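Local coordinates for protein methylenetetrahydrofolate--tRNA-(uracil-5-)-methyltransferase trmFO (Thermus thermophilus, PDB 3G5S) that probably catalyses the folate- and FAD-dependent methylation of uridine 54 in tRNA to 5-methyluridine, with methylenetetrahydrofolate and NADH or NADPH as co-substrates, at residues D151-A155 with L313-L318; T133-T137 with H308-Y312; V121-P125 with L145-F149; A348-L352 with L375-V379. All coordinates share one frame; numbering follows the deposited sequence.

Interaction 1. Residues D151-A155 with L313-L318; sequences DHFLA and LNAPRL. With GSH (glutathione), chain C; EDO (1,2-ethanediol), chain F.
Phe153 and Asn314 make the one direct hydrogen bond between D151-A155 and L313-L318. Asn314 N donates to Phe153 O over 2.9 Å, with 160° at the hydrogen. The same oxygen receives a CA-H...O contact from Leu313 CA at 3.4 Å.

Most of the packing falls to the Phe153 ring. The Arg317 chain bends at chi2 and chi3, which turns its guanidinium to the outer edge of the ring. Phe153 CZ lies above one guanidinium face, toward the rim. Arg317 NH1 lies at the edge of the ring, near its plane, 3.6 Å from Phe153 CE1. The two planes are 70° apart, so this is not a parallel stack. Nearer the backbone, Leu318 CD1 meets Phe153 CB at 4.0 Å. Leu154 CD1 and Leu313 CD2 meet at 4.2 Å on a shared face.

The Asn314 amide is used at both ends. Asn314 OD1 accepts from Arg317 N at 3.2 Å, the N-cap bond of helix 315-318. Asn314 ND2 donates to Pro387 O and to O2 of a 1,2-ethanediol, which in turn donates to His152 O. The diol probably comes from the crystallisation liquor. Ala155 CB touches C1 of glutathione at 3.7 Å.

Leu154 and Leu313 form an antiparallel non-hydrogen-bonded pair. The arrangement is the end of a two-stranded antiparallel ribbon that borders the glutathione pocket at Ala155 and runs on into an Asn-capped helix.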
# COMPACT_ATOMS: atom_id res chain seq x y z
N ASP A 151 20.58 -2.93 5.38
CA ASP A 151 20.51 -2.66 3.94
C ASP A 151 19.37 -3.40 3.27
O ASP A 151 18.76 -2.89 2.33
CB ASP A 151 21.82 -3.07 3.26
CG ASP A 151 22.98 -2.16 3.59
OD1 ASP A 151 22.77 -1.14 4.28
OD2 ASP A 151 24.11 -2.46 3.15
N HIS A 152 19.10 -4.62 3.72
CA HIS A 152 18.13 -5.47 3.05
C HIS A 152 16.69 -5.13 3.40
O HIS A 152 15.77 -5.72 2.83
CB HIS A 152 18.40 -6.94 3.34
CG HIS A 152 19.64 -7.47 2.68
ND1 HIS A 152 20.81 -7.71 3.36
CD2 HIS A 152 19.88 -7.78 1.38
CE1 HIS A 152 21.72 -8.16 2.52
NE2 HIS A 152 21.18 -8.21 1.31
N PHE A 153 16.49 -4.18 4.31
CA PHE A 153 15.15 -3.87 4.78
C PHE A 153 14.59 -2.55 4.23
O PHE A 153 13.53 -2.10 4.65
CB PHE A 153 15.08 -3.94 6.31
CG PHE A 153 15.39 -5.31 6.84
CD1 PHE A 153 14.68 -6.42 6.40
CD2 PHE A 153 16.43 -5.50 7.74
CE1 PHE A 153 14.98 -7.69 6.88
CE2 PHE A 153 16.73 -6.76 8.21
CZ PHE A 153 16.01 -7.85 7.78
N LEU A 154 15.29 -1.98 3.26
CA LEU A 154 14.79 -0.86 2.49
C LEU A 154 14.94 -1.19 1.01
O LEU A 154 16.00 -1.65 0.58
CB LEU A 154 15.54 0.43 2.84
CG LEU A 154 15.12 1.69 2.07
CD1 LEU A 154 15.30 2.94 2.92
CD2 LEU A 154 15.90 1.82 0.76
N ALA A 155 13.87 -0.99 0.25
CA ALA A 155 13.88 -1.23 -1.18
C ALA A 155 13.74 0.10 -1.92
O ALA A 155 13.20 1.06 -1.38
CB ALA A 155 12.75 -2.17 -1.56
N LEU A 313 10.13 0.67 3.25
CA LEU A 313 10.66 -0.23 4.25
C LEU A 313 9.97 -1.58 4.27
O LEU A 313 8.80 -1.71 3.88
CB LEU A 313 10.49 0.40 5.63
CG LEU A 313 11.27 1.69 5.85
CD1 LEU A 313 10.78 2.37 7.11
CD2 LEU A 313 12.77 1.42 5.91
N ASN A 314 10.69 -2.58 4.76
CA ASN A 314 10.11 -3.88 5.02
C ASN A 314 9.28 -3.79 6.29
O ASN A 314 9.78 -4.00 7.40
CB ASN A 314 11.18 -4.96 5.14
CG ASN A 314 10.59 -6.34 5.06
OD1 ASN A 314 9.64 -6.65 5.78
ND2 ASN A 314 11.13 -7.17 4.17
N ALA A 315 8.02 -3.42 6.13
CA ALA A 315 7.15 -3.20 7.27
C ALA A 315 7.03 -4.42 8.18
O ALA A 315 7.13 -4.29 9.40
CB ALA A 315 5.79 -2.68 6.84
N PRO A 316 6.82 -5.63 7.61
CA PRO A 316 6.65 -6.75 8.54
C PRO A 316 7.88 -7.01 9.40
O PRO A 316 7.74 -7.46 10.54
CB PRO A 316 6.37 -7.94 7.61
CG PRO A 316 5.83 -7.34 6.37
CD PRO A 316 6.49 -6.00 6.22
N ARG A 317 9.07 -6.72 8.88
CA ARG A 317 10.28 -6.91 9.67
C ARG A 317 10.54 -5.78 10.66
O ARG A 317 11.16 -5.99 11.69
CB ARG A 317 11.49 -7.06 8.75
CG ARG A 317 11.51 -8.34 7.93
CD ARG A 317 11.43 -9.60 8.80
NE ARG A 317 12.54 -9.73 9.73
CZ ARG A 317 13.70 -10.31 9.43
NH1 ARG A 317 13.91 -10.80 8.22
NH2 ARG A 317 14.66 -10.38 10.35
N LEU A 318 10.08 -4.57 10.34
CA LEU A 318 10.49 -3.37 11.08
C LEU A 318 9.41 -2.70 11.92
O LEU A 318 9.75 -2.04 12.90
CB LEU A 318 11.07 -2.33 10.14
CG LEU A 318 12.35 -2.71 9.40
CD1 LEU A 318 12.81 -1.55 8.54
CD2 LEU A 318 13.45 -3.18 10.35
N1 GSH C . 10.88 -4.75 -4.14
CA1 GSH C . 11.60 -5.51 -3.15
C1 GSH C . 13.11 -5.44 -3.32
O11 GSH C . 13.63 -4.57 -4.29
O12 GSH C . 13.82 -5.87 -2.48
CB1 GSH C . 11.10 -6.95 -2.98
CG1 GSH C . 11.63 -8.00 -3.95
CD1 GSH C . 11.18 -7.93 -5.41
OE1 GSH C . 10.61 -6.99 -5.86
N2 GSH C . 11.45 -9.08 -6.22
CA2 GSH C . 10.97 -9.15 -7.57
C2 GSH C . 9.79 -10.10 -7.71
O2 GSH C . 9.98 -11.27 -7.86
CB2 GSH C . 12.15 -9.53 -8.45
SG2 GSH C . 11.88 -9.46 -10.23
N3 GSH C . 8.53 -9.53 -8.13
CA3 GSH C . 7.42 -10.41 -8.46
C3 GSH C . 6.75 -11.04 -7.25
O31 GSH C . 6.28 -12.13 -7.28
O32 GSH C . 6.94 -10.39 -6.05
C1 EDO F . 11.29 -4.65 1.12
O1 EDO F . 11.05 -5.91 0.49
C2 EDO F . 12.77 -4.56 1.47
O2 EDO F . 13.07 -5.61 2.40

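Interaction 2. Residues T133-T137 with H308-Y312; sequences TGPLT and HRNTY. With FAD (flavin-adenine dinucleotide), chain B.
Leu136 CD2 lies over one face of the Arg309 guanidinium, while water 1 and Thr311 CB sit at the edge in its plane. The loop T133-T137 follows a strand of the Rossmann-type parallel sheet and makes a type I beta turn from Gly134 to Thr137. It passes between FAD and strand 309-313.

Thr311 N donates to Pro135 O over 2.9 Å in a nearly straight bond (171°). Arg309 NH1 reaches Thr311 OG1 at 2.8 Å within the guanidinium plane; it also donates to Tyr156 O. Water 1 links Arg309 NH2, Thr311 OG1 and Thr137 O.

Thr133 OG1 donates to Thr137 OG1 at 2.7 Å. Thr137 OG1 lies anti to the carbonyl carbon, beside the backbone N (chi1 -72°), and from there donates to Gly134 O in the carbonyl plane, on a lone pair. Thr137 N donates to that oxygen too. Without the hydroxyl, as with a valine here, Thr133 OG1 is likely to lose its acceptor and Gly134 O one of its two donors. Thr137 CB packs on Thr311 CG2 at 4.0 Å. Pro135 CG touches FAD O3' at 3.4 Å. Gly134 CA approaches FAD O3P at 3.2 Å, where a beta carbon would clash.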
# COMPACT_ATOMS: atom_id res chain seq x y z
N THR A 133 8.66 10.32 4.30
CA THR A 133 9.40 10.94 3.22
C THR A 133 9.07 10.42 1.82
O THR A 133 9.59 10.92 0.83
CB THR A 133 10.91 10.87 3.51
OG1 THR A 133 11.24 9.57 4.00
CG2 THR A 133 11.27 11.89 4.58
N GLY A 134 8.18 9.43 1.74
CA GLY A 134 7.56 9.07 0.48
C GLY A 134 8.37 8.21 -0.46
O GLY A 134 9.47 7.76 -0.16
N PRO A 135 7.81 7.98 -1.66
CA PRO A 135 8.47 7.11 -2.64
C PRO A 135 9.81 7.67 -3.11
O PRO A 135 10.64 6.90 -3.57
CB PRO A 135 7.48 7.09 -3.80
CG PRO A 135 6.66 8.31 -3.64
CD PRO A 135 6.56 8.58 -2.17
N LEU A 136 10.00 8.98 -3.00
CA LEU A 136 11.23 9.62 -3.44
C LEU A 136 11.97 10.21 -2.23
O LEU A 136 12.57 11.28 -2.29
CB LEU A 136 10.93 10.67 -4.51
CG LEU A 136 10.23 10.08 -5.74
CD1 LEU A 136 9.73 11.17 -6.69
CD2 LEU A 136 11.13 9.10 -6.47
N THR A 137 11.92 9.47 -1.13
CA THR A 137 12.73 9.73 0.05
C THR A 137 14.15 10.09 -0.37
O THR A 137 14.74 9.42 -1.22
CB THR A 137 12.77 8.47 0.95
OG1 THR A 137 11.50 8.28 1.59
CG2 THR A 137 13.82 8.61 2.03
N HIS A 308 7.65 0.22 -10.34
CA HIS A 308 8.17 1.58 -10.37
C HIS A 308 9.16 1.91 -9.28
O HIS A 308 9.34 1.17 -8.31
CB HIS A 308 7.05 2.63 -10.43
CG HIS A 308 5.93 2.39 -9.47
ND1 HIS A 308 6.09 2.45 -8.10
CD2 HIS A 308 4.62 2.12 -9.68
CE1 HIS A 308 4.93 2.22 -7.51
NE2 HIS A 308 4.03 2.01 -8.45
N ARG A 309 9.83 3.03 -9.49
CA ARG A 309 10.70 3.62 -8.50
C ARG A 309 9.86 3.97 -7.27
O ARG A 309 8.86 4.68 -7.37
CB ARG A 309 11.34 4.87 -9.09
CG ARG A 309 12.07 5.73 -8.10
CD ARG A 309 13.45 5.20 -7.81
NE ARG A 309 14.14 6.12 -6.93
CZ ARG A 309 14.08 6.07 -5.60
NH1 ARG A 309 13.36 5.12 -5.01
NH2 ARG A 309 14.73 6.95 -4.86
N ASN A 310 10.27 3.45 -6.12
CA ASN A 310 9.46 3.53 -4.91
C ASN A 310 10.29 3.10 -3.72
O ASN A 310 10.51 1.91 -3.53
CB ASN A 310 8.23 2.61 -5.06
CG ASN A 310 7.20 2.77 -3.95
OD1 ASN A 310 6.31 3.62 -4.02
ND2 ASN A 310 7.29 1.92 -2.93
N THR A 311 10.76 4.06 -2.93
CA THR A 311 11.49 3.73 -1.70
C THR A 311 10.52 3.37 -0.59
O THR A 311 9.59 4.12 -0.29
CB THR A 311 12.35 4.90 -1.26
OG1 THR A 311 13.37 5.10 -2.24
CG2 THR A 311 13.01 4.60 0.06
N TYR A 312 10.75 2.22 0.03
CA TYR A 312 9.91 1.78 1.13
C TYR A 312 10.62 0.78 2.02
O TYR A 312 11.58 0.12 1.61
CB TYR A 312 8.57 1.21 0.61
CG TYR A 312 8.69 -0.12 -0.09
CD1 TYR A 312 9.17 -0.20 -1.40
CD2 TYR A 312 8.34 -1.30 0.54
CE1 TYR A 312 9.29 -1.42 -2.04
CE2 TYR A 312 8.45 -2.53 -0.10
CZ TYR A 312 8.94 -2.58 -1.39
OH TYR A 312 9.07 -3.79 -2.05
PA FAD B . 4.95 12.26 -0.53
O1A FAD B . 5.86 12.10 -1.72
O2A FAD B . 3.58 12.81 -0.76
O5B FAD B . 5.64 13.15 0.60
C5B FAD B . 6.98 12.95 0.99
C4B FAD B . 7.56 14.31 1.31
O4B FAD B . 8.84 14.15 1.91
C3B FAD B . 7.78 15.15 0.06
O3B FAD B . 7.19 16.43 0.19
C2B FAD B . 9.30 15.24 -0.07
O2B FAD B . 9.78 16.44 -0.64
C1B FAD B . 9.74 15.11 1.37
N9A FAD B . 11.09 14.57 1.64
C8A FAD B . 11.67 13.46 1.10
N7A FAD B . 12.86 13.26 1.69
C5A FAD B . 13.04 14.25 2.61
C6A FAD B . 14.06 14.55 3.50
N6A FAD B . 15.09 13.72 3.73
N1A FAD B . 13.92 15.64 4.32
C2A FAD B . 12.80 16.45 4.25
N3A FAD B . 11.78 16.16 3.38
C4A FAD B . 11.93 15.08 2.58
N1 FAD B . -0.78 7.67 -5.63
C2 FAD B . -2.11 7.60 -5.96
O2 FAD B . -2.95 7.28 -5.12
N3 FAD B . -2.51 7.89 -7.25
C4 FAD B . -1.61 8.27 -8.23
O4 FAD B . -1.99 8.54 -9.38
C4X FAD B . -0.26 8.34 -7.88
N5 FAD B . 0.69 8.70 -8.81
C5X FAD B . 2.02 8.78 -8.44
C6 FAD B . 2.96 9.16 -9.39
C7 FAD B . 4.31 9.23 -9.05
C7M FAD B . 5.33 9.64 -10.08
C8 FAD B . 4.70 8.93 -7.75
C8M FAD B . 6.15 9.01 -7.37
C9 FAD B . 3.76 8.56 -6.80
C9A FAD B . 2.41 8.48 -7.14
N10 FAD B . 1.47 8.09 -6.20
C10 FAD B . 0.14 8.04 -6.58
C1' FAD B . 1.89 7.17 -5.07
C2' FAD B . 1.65 7.75 -3.66
O2' FAD B . 0.33 7.54 -3.21
C3' FAD B . 2.04 9.22 -3.58
O3' FAD B . 3.43 9.30 -3.81
C4' FAD B . 1.72 9.85 -2.22
O4' FAD B . 1.91 11.25 -2.34
C5' FAD B . 2.57 9.27 -1.10
O5' FAD B . 2.43 10.06 0.06
P FAD B . 3.67 10.21 1.06
O1P FAD B . 4.15 8.87 1.51
O2P FAD B . 3.26 11.18 2.11
O3P FAD B . 4.85 10.81 0.14
O HOH W 1 15.24 6.97 -1.93

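Interaction 3. Residues V121-P125 with L145-F149; sequences VREIP and LKRRF. With FAD (flavin-adenine dinucleotide), chain B.
Ile124 and Leu145 mark the nearest backbone approach, with CA atoms 7.4 Å apart. V121-P125 is an irregular loop between strands 114-117 and 129-131. L145-F149 is the last part of helix 139-149. No direct hydrogen bond joins the two backbones, so side chains and waters make the contact.

Ile124 CD1 is the apolar centre. It rests over one face of the Arg148 guanidinium, offset toward the rim, and meets Arg148 CB at 3.8 Å. The same methyl reaches Leu145 CD2 at 4.0 Å and Phe149 CE2 at 4.1 Å. Arg148 starts with CG anti to its own N (chi1 177°). Its chain then bends at chi2 and chi3, bringing the guanidinium over Ile124. Arg148 CG also covers part of one face of the Phe149 ring. Leu331 of strand 331-333 touches both Ile124 and Phe149.

The charged contact lies at the surface. Glu123 OE1 forms a salt bridge with Arg147 NH2 at 2.7 Å. The carboxylate oxygen meets the guanidinium at its edge, near its plane, although the two planes are 47° apart. Water 2 joins Arg147 NH2 to Arg122 O. Waters 3 and 4 both donate to Ile124 O and accept from Arg148 NH2 and NH1, respectively.

At the start of the loop, Val121 N donates to FAD N1A at 2.9 Å. FAD N6A donates to Val121 O at 2.8 Å. This pair of backbone bonds reads the adenine edge, as in many Rossmann-type FAD-binding domains.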
# COMPACT_ATOMS: atom_id res chain seq x y z
N VAL A 121 16.30 16.49 5.82
CA VAL A 121 16.75 15.73 6.97
C VAL A 121 17.62 14.59 6.47
O VAL A 121 17.20 13.79 5.64
CB VAL A 121 15.53 15.20 7.76
CG1 VAL A 121 15.97 14.23 8.85
CG2 VAL A 121 14.75 16.36 8.34
N ARG A 122 18.86 14.54 6.96
CA ARG A 122 19.83 13.59 6.42
C ARG A 122 20.17 12.46 7.40
O ARG A 122 20.85 11.51 7.03
CB ARG A 122 21.10 14.32 6.00
CG ARG A 122 20.88 15.37 4.92
CD ARG A 122 22.15 16.17 4.63
NE ARG A 122 23.21 15.33 4.05
CZ ARG A 122 23.27 14.99 2.77
NH1 ARG A 122 22.34 15.40 1.92
NH2 ARG A 122 24.26 14.22 2.34
N GLU A 123 19.73 12.59 8.64
CA GLU A 123 19.95 11.57 9.65
C GLU A 123 18.65 11.42 10.42
O GLU A 123 17.86 12.36 10.48
CB GLU A 123 21.07 11.98 10.61
CG GLU A 123 22.41 12.26 9.94
CD GLU A 123 23.13 11.01 9.49
OE1 GLU A 123 22.73 9.89 9.88
OE2 GLU A 123 24.13 11.13 8.76
N ILE A 124 18.43 10.26 11.00
CA ILE A 124 17.22 10.04 11.77
C ILE A 124 17.23 10.96 12.99
O ILE A 124 18.14 10.88 13.82
CB ILE A 124 17.11 8.58 12.22
CG1 ILE A 124 17.07 7.66 11.00
CG2 ILE A 124 15.88 8.37 13.07
CD1 ILE A 124 17.31 6.20 11.34
N PRO A 125 16.24 11.86 13.09
CA PRO A 125 16.19 12.77 14.23
C PRO A 125 16.03 12.02 15.55
O PRO A 125 15.41 10.96 15.60
CB PRO A 125 14.93 13.59 13.96
CG PRO A 125 14.74 13.52 12.50
CD PRO A 125 15.17 12.15 12.12
N LEU A 145 18.58 5.16 7.05
CA LEU A 145 17.69 4.07 7.43
C LEU A 145 18.34 2.71 7.21
O LEU A 145 18.20 1.80 8.04
CB LEU A 145 16.38 4.17 6.64
CG LEU A 145 15.45 5.28 7.13
CD1 LEU A 145 14.40 5.59 6.09
CD2 LEU A 145 14.82 4.90 8.46
N LYS A 146 19.05 2.55 6.10
CA LYS A 146 19.77 1.31 5.85
C LYS A 146 20.84 1.06 6.92
O LYS A 146 21.01 -0.06 7.38
CB LYS A 146 20.41 1.32 4.46
CG LYS A 146 19.40 1.27 3.33
CD LYS A 146 20.06 1.01 1.99
CE LYS A 146 21.16 2.00 1.69
NZ LYS A 146 21.79 1.72 0.37
N ARG A 147 21.55 2.11 7.31
CA ARG A 147 22.58 1.98 8.34
C ARG A 147 21.99 1.50 9.66
O ARG A 147 22.54 0.62 10.33
CB ARG A 147 23.31 3.31 8.57
CG ARG A 147 24.37 3.65 7.54
CD ARG A 147 25.32 4.71 8.08
NE ARG A 147 24.61 5.91 8.53
CZ ARG A 147 24.26 6.91 7.74
NH1 ARG A 147 24.55 6.86 6.44
NH2 ARG A 147 23.62 7.96 8.23
N ARG A 148 20.85 2.08 10.04
CA ARG A 148 20.26 1.82 11.34
C ARG A 148 19.52 0.47 11.37
O ARG A 148 19.61 -0.26 12.36
CB ARG A 148 19.33 2.99 11.71
CG ARG A 148 18.55 2.87 13.02
CD ARG A 148 19.35 3.22 14.27
NE ARG A 148 20.27 4.36 14.12
CZ ARG A 148 20.01 5.62 14.48
NH1 ARG A 148 18.83 5.95 15.00
NH2 ARG A 148 20.94 6.55 14.32
N PHE A 149 18.81 0.14 10.29
CA PHE A 149 17.92 -1.02 10.31
C PHE A 149 18.33 -2.19 9.42
O PHE A 149 17.78 -3.28 9.55
CB PHE A 149 16.48 -0.58 10.02
CG PHE A 149 15.94 0.38 11.04
CD1 PHE A 149 15.64 -0.05 12.32
CD2 PHE A 149 15.79 1.73 10.73
CE1 PHE A 149 15.17 0.83 13.27
CE2 PHE A 149 15.32 2.62 11.68
CZ PHE A 149 15.01 2.17 12.96
PA FAD B . 4.95 12.26 -0.53
O1A FAD B . 5.86 12.10 -1.72
O2A FAD B . 3.58 12.81 -0.76
O5B FAD B . 5.64 13.15 0.60
C5B FAD B . 6.98 12.95 0.99
C4B FAD B . 7.56 14.31 1.31
O4B FAD B . 8.84 14.15 1.91
C3B FAD B . 7.78 15.15 0.06
O3B FAD B . 7.19 16.43 0.19
C2B FAD B . 9.30 15.24 -0.07
O2B FAD B . 9.78 16.44 -0.64
C1B FAD B . 9.74 15.11 1.37
N9A FAD B . 11.09 14.57 1.64
C8A FAD B . 11.67 13.46 1.10
N7A FAD B . 12.86 13.26 1.69
C5A FAD B . 13.04 14.25 2.61
C6A FAD B . 14.06 14.55 3.50
N6A FAD B . 15.09 13.72 3.73
N1A FAD B . 13.92 15.64 4.32
C2A FAD B . 12.80 16.45 4.25
N3A FAD B . 11.78 16.16 3.38
C4A FAD B . 11.93 15.08 2.58
N1 FAD B . -0.78 7.67 -5.63
C2 FAD B . -2.11 7.60 -5.96
O2 FAD B . -2.95 7.28 -5.12
N3 FAD B . -2.51 7.89 -7.25
C4 FAD B . -1.61 8.27 -8.23
O4 FAD B . -1.99 8.54 -9.38
C4X FAD B . -0.26 8.34 -7.88
N5 FAD B . 0.69 8.70 -8.81
C5X FAD B . 2.02 8.78 -8.44
C6 FAD B . 2.96 9.16 -9.39
C7 FAD B . 4.31 9.23 -9.05
C7M FAD B . 5.33 9.64 -10.08
C8 FAD B . 4.70 8.93 -7.75
C8M FAD B . 6.15 9.01 -7.37
C9 FAD B . 3.76 8.56 -6.80
C9A FAD B . 2.41 8.48 -7.14
N10 FAD B . 1.47 8.09 -6.20
C10 FAD B . 0.14 8.04 -6.58
C1' FAD B . 1.89 7.17 -5.07
C2' FAD B . 1.65 7.75 -3.66
O2' FAD B . 0.33 7.54 -3.21
C3' FAD B . 2.04 9.22 -3.58
O3' FAD B . 3.43 9.30 -3.81
C4' FAD B . 1.72 9.85 -2.22
O4' FAD B . 1.91 11.25 -2.34
C5' FAD B . 2.57 9.27 -1.10
O5' FAD B . 2.43 10.06 0.06
P FAD B . 3.67 10.21 1.06
O1P FAD B . 4.15 8.87 1.51
O2P FAD B . 3.26 11.18 2.11
O3P FAD B . 4.85 10.81 0.14
O HOH W 2 22.85 9.84 5.65
O HOH W 3 20.60 9.51 13.80
O HOH W 4 18.39 9.00 15.91

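Interaction 4. Residues A348-L352 with L375-V379; sequences ATGFL and LGGLV
Leu375 sets its two methyls against Ala348 and Phe351. CD1 meets Ala348 CB at 3.9 Å. CD2 lies 3.7 Å from Ala348 O and also reaches the edge of the Phe351 ring, near its plane, at 4.0 Å from CD2 of that ring. Leu375 CG stands anti to its own N (chi1 178°), which carries both methyls out toward the other helix.

A turn further on, Val379 CG1 touches Leu352 CD2 at 3.9 Å and Thr349 CG2 at 4.1 Å. The side chains of Thr349 and Val379 run past each other in opposite directions. Thr349 OG1 accepts from Gly335 N and has Glu345 O and Ser346 O as alternative or shared acceptors for its one proton.

The segments of helices 343-361 and 374-384 cross almost at right angles (-86°), with axes 10.8 Å apart. Met71 of helix 63-74 touches both Ala348 and Leu375. Were Leu375 an alanine, a gap would probably open between the helices, beside Ala348, and the Phe351 ring edge would lose its methyl neighbour.

No hydrogen bond or salt bridge crosses between the segments. The pair is therefore held by the fit of buried, apolar groups.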
# COMPACT_ATOMS: atom_id res chain seq x y z
N ALA A 348 -3.89 8.19 5.69
CA ALA A 348 -4.48 7.42 6.77
C ALA A 348 -3.41 6.84 7.71
O ALA A 348 -3.58 6.86 8.94
CB ALA A 348 -5.38 6.33 6.22
N THR A 349 -2.33 6.33 7.14
CA THR A 349 -1.23 5.90 7.98
C THR A 349 -0.58 7.09 8.69
O THR A 349 -0.12 6.95 9.82
CB THR A 349 -0.20 5.04 7.22
OG1 THR A 349 0.32 5.76 6.10
CG2 THR A 349 -0.82 3.70 6.76
N GLY A 350 -0.55 8.26 8.05
CA GLY A 350 -0.10 9.47 8.72
C GLY A 350 -0.94 9.79 9.95
O GLY A 350 -0.41 10.12 11.01
N PHE A 351 -2.26 9.68 9.81
CA PHE A 351 -3.14 9.85 10.95
C PHE A 351 -2.75 8.93 12.10
O PHE A 351 -2.62 9.37 13.25
CB PHE A 351 -4.60 9.61 10.53
CG PHE A 351 -5.51 9.32 11.69
CD1 PHE A 351 -5.93 10.34 12.54
CD2 PHE A 351 -5.94 8.04 11.94
CE1 PHE A 351 -6.75 10.08 13.62
CE2 PHE A 351 -6.77 7.77 13.02
CZ PHE A 351 -7.18 8.79 13.86
N LEU A 352 -2.56 7.65 11.82
CA LEU A 352 -2.28 6.69 12.89
C LEU A 352 -0.92 6.93 13.53
O LEU A 352 -0.77 6.89 14.75
CB LEU A 352 -2.42 5.25 12.41
CG LEU A 352 -2.23 4.20 13.51
CD1 LEU A 352 -3.23 4.35 14.65
CD2 LEU A 352 -2.30 2.80 12.94
N LEU A 375 -8.53 0.90 7.61
CA LEU A 375 -7.23 1.33 8.12
C LEU A 375 -6.62 0.23 8.99
O LEU A 375 -5.42 -0.06 8.90
CB LEU A 375 -7.32 2.64 8.89
CG LEU A 375 -5.99 3.12 9.48
CD1 LEU A 375 -4.89 3.20 8.42
CD2 LEU A 375 -6.17 4.46 10.18
N GLY A 376 -7.44 -0.40 9.83
CA GLY A 376 -6.96 -1.49 10.66
C GLY A 376 -6.47 -2.67 9.85
O GLY A 376 -5.43 -3.25 10.14
N GLY A 377 -7.22 -3.04 8.82
CA GLY A 377 -6.79 -4.12 7.97
C GLY A 377 -5.47 -3.80 7.30
O GLY A 377 -4.59 -4.65 7.18
N LEU A 378 -5.32 -2.56 6.85
CA LEU A 378 -4.10 -2.15 6.17
C LEU A 378 -2.87 -2.23 7.09
O LEU A 378 -1.86 -2.83 6.73
CB LEU A 378 -4.29 -0.76 5.62
CG LEU A 378 -3.15 -0.19 4.79
CD1 LEU A 378 -2.84 -1.06 3.57
CD2 LEU A 378 -3.49 1.22 4.38
N VAL A 379 -2.96 -1.63 8.28
CA VAL A 379 -1.78 -1.61 9.14
C VAL A 379 -1.48 -2.97 9.74
O VAL A 379 -0.32 -3.30 10.00
CB VAL A 379 -1.83 -0.49 10.22
CG1 VAL A 379 -1.93 0.86 9.54
CG2 VAL A 379 -2.96 -0.71 11.22

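Interactions 1 and 2 share the two-stranded sheet of strands 154-155 and 309-313. They touch where Ala155 N lies 2.9 Å from Tyr312 O, a probable hydrogen bond, and their centres are 13 Å apart. The loop T133-T137, bonded to strand 309-313, lies against FAD, while Ala155 and Tyr312 of the ribbon line the glutathione pocket. Interaction 3 meets FAD at its adenine end. Its helix 139-149 leads into strand 154-155. It also packs on interaction 1, with Leu318 CD2 4.0 Å from Phe149 CB. Interaction 4 touches none of the others, although the side chain of Thr349 lies about 7 Å from FAD. Its centre is about 18 Å from those of interactions 1 and 2.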